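Local coordinates for GTP pyrophosphokinase YjbM (Bacillus subtilis, PDB 5DEC), which makes the alarmone (p)ppGpp by transferring pyrophosphate from ATP to GTP or GDP, as a cooperative, allosterically regulated homotetramer, at residues Y123-L128 and E146-T151. Sequence-based numbering, arbitrary orientation.
Sequences YRSYHL and EIQIRT
This is an antiparallel strand pairing in the buried centre of the mixed sheet of the RelA/SpoT synthetase domain. It joins the open end of the hairpin of strands 126-136 and 139-151. Four nearly straight backbone hydrogen bonds link Y126 with I149 and L128 with I147. H127 and Q148 form the non-hydrogen-bonded pair between them.

On one sheet face, I149 CD1 packs 3.7 Å from Y126 CD2, and L128 CD1 lies against I147. Helix 90-102 covers Y126 and I149.

The other face is polar and centred on Q148. Q148 CG, anti to the carbonyl carbon (chi1 -56°), sits over the H127 ring, 3.8 Å from the centroid, in a CH-pi contact. The amide stacks on the same ring face, the planes 28° apart. S125 OG donates to an in-plane lone pair of Q148 OE1 at 2.8 Å. R150 NE and NH2 add weak bonds to OE1, while R150 NH1 hydrogen-bonds to N155 OD1. Q148 NE2 donates to E146 OE1 at 2.9 Å, nearly straight, but from above the carboxylate plane. At the edge of the H127 ring, Y123 OH and H127 NE2 share a 2.7 Å hydrogen bond. Water 1 bridges Y123 OH and Q148 NE2.

An alanine at Q148 would remove the H127 stack and the OE1 and NE2 bonds, and would probably leave the H127 ring and E146 carboxylate less firmly placed.

H127 binds the product and E146 is the probable proton acceptor. The geometry is consistent with Q148 as a second-shell link between them; its NE2 bond may help favour a charged E146 carboxylate.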
# COMPACT_ATOMS: atom_id res chain seq x y z
N TYR B 123 9.35 -30.62 6.61
CA TYR B 123 8.65 -29.58 5.83
C TYR B 123 7.17 -29.90 5.76
O TYR B 123 6.79 -31.01 5.40
CB TYR B 123 9.22 -29.47 4.40
CG TYR B 123 8.53 -28.44 3.51
CD1 TYR B 123 8.82 -27.08 3.63
CD2 TYR B 123 7.61 -28.83 2.55
CE1 TYR B 123 8.18 -26.13 2.81
CE2 TYR B 123 6.98 -27.90 1.72
CZ TYR B 123 7.27 -26.56 1.86
OH TYR B 123 6.65 -25.63 1.04
N ARG B 124 6.36 -28.93 6.14
CA ARG B 124 4.91 -29.05 6.08
C ARG B 124 4.32 -27.88 5.27
O ARG B 124 4.57 -26.71 5.62
CB ARG B 124 4.37 -29.07 7.51
CG ARG B 124 4.87 -30.27 8.30
CD ARG B 124 4.79 -30.02 9.81
NE ARG B 124 3.45 -29.70 10.28
CZ ARG B 124 3.17 -28.65 11.04
NH1 ARG B 124 4.12 -27.79 11.39
NH2 ARG B 124 1.92 -28.45 11.44
N SER B 125 3.54 -28.18 4.23
CA SER B 125 2.93 -27.16 3.35
C SER B 125 2.01 -27.81 2.31
O SER B 125 2.27 -28.92 1.85
CB SER B 125 4.00 -26.31 2.65
OG SER B 125 3.43 -25.23 1.92
N TYR B 126 0.92 -27.14 1.97
CA TYR B 126 0.13 -27.59 0.83
C TYR B 126 0.41 -26.73 -0.39
O TYR B 126 0.38 -25.50 -0.30
CB TYR B 126 -1.36 -27.55 1.15
CG TYR B 126 -2.23 -27.92 -0.01
CD1 TYR B 126 -2.53 -29.25 -0.29
CD2 TYR B 126 -2.77 -26.94 -0.85
CE1 TYR B 126 -3.34 -29.59 -1.35
CE2 TYR B 126 -3.57 -27.28 -1.92
CZ TYR B 126 -3.85 -28.60 -2.16
OH TYR B 126 -4.66 -28.94 -3.22
N HIS B 127 0.67 -27.35 -1.54
CA HIS B 127 0.94 -26.59 -2.75
C HIS B 127 -0.14 -26.79 -3.80
O HIS B 127 -0.64 -27.90 -3.99
CB HIS B 127 2.29 -26.99 -3.37
CG HIS B 127 3.47 -26.76 -2.51
ND1 HIS B 127 4.76 -26.69 -3.01
CD2 HIS B 127 3.59 -26.54 -1.17
CE1 HIS B 127 5.61 -26.47 -2.02
NE2 HIS B 127 4.92 -26.38 -0.90
N LEU B 128 -0.49 -25.71 -4.48
CA LEU B 128 -1.19 -25.87 -5.74
C LEU B 128 -0.66 -24.88 -6.77
O LEU B 128 -0.01 -23.89 -6.43
CB LEU B 128 -2.70 -25.74 -5.57
CG LEU B 128 -3.34 -24.50 -5.00
CD1 LEU B 128 -3.66 -23.52 -6.08
CD2 LEU B 128 -4.62 -24.94 -4.32
N GLU B 146 2.37 -20.39 -8.42
CA GLU B 146 2.31 -21.36 -7.33
C GLU B 146 1.64 -20.73 -6.11
O GLU B 146 1.98 -19.62 -5.72
CB GLU B 146 3.70 -21.85 -6.95
CG GLU B 146 3.67 -22.85 -5.79
CD GLU B 146 5.06 -23.14 -5.26
OE1 GLU B 146 5.53 -22.37 -4.39
OE2 GLU B 146 5.69 -24.12 -5.72
N ILE B 147 0.69 -21.43 -5.52
CA ILE B 147 0.07 -20.95 -4.29
C ILE B 147 0.32 -22.00 -3.20
O ILE B 147 -0.06 -23.15 -3.35
CB ILE B 147 -1.45 -20.75 -4.42
CG1 ILE B 147 -1.80 -19.80 -5.57
CG2 ILE B 147 -2.03 -20.24 -3.08
CD1 ILE B 147 -3.29 -19.58 -5.73
N GLN B 148 1.00 -21.61 -2.13
CA GLN B 148 1.16 -22.52 -0.98
C GLN B 148 0.24 -22.12 0.15
O GLN B 148 -0.03 -20.93 0.35
CB GLN B 148 2.59 -22.54 -0.47
CG GLN B 148 3.64 -22.91 -1.50
CD GLN B 148 4.99 -23.20 -0.84
OE1 GLN B 148 5.05 -23.58 0.33
NE2 GLN B 148 6.07 -22.97 -1.57
N ILE B 149 -0.29 -23.11 0.87
CA ILE B 149 -1.14 -22.83 2.02
C ILE B 149 -0.47 -23.47 3.26
O ILE B 149 -0.13 -24.65 3.22
CB ILE B 149 -2.55 -23.39 1.81
CG1 ILE B 149 -3.03 -23.09 0.37
CG2 ILE B 149 -3.54 -22.83 2.87
CD1 ILE B 149 -4.36 -23.74 0.05
N ARG B 150 -0.29 -22.69 4.32
CA ARG B 150 0.48 -23.13 5.48
C ARG B 150 -0.15 -22.63 6.75
O ARG B 150 -0.72 -21.55 6.75
CB ARG B 150 1.92 -22.59 5.43
CG ARG B 150 2.74 -22.94 4.22
CD ARG B 150 4.03 -22.14 4.25
NE ARG B 150 5.01 -22.63 3.30
CZ ARG B 150 6.23 -22.12 3.16
NH1 ARG B 150 6.60 -21.10 3.93
NH2 ARG B 150 7.08 -22.65 2.29
N THR B 151 -0.01 -23.35 7.86
CA THR B 151 -0.32 -22.72 9.14
C THR B 151 0.80 -21.75 9.47
O THR B 151 1.87 -21.80 8.85
CB THR B 151 -0.48 -23.72 10.31
OG1 THR B 151 0.74 -24.46 10.47
CG2 THR B 151 -1.62 -24.71 10.04
O HOH W 1 8.39 -24.09 -0.34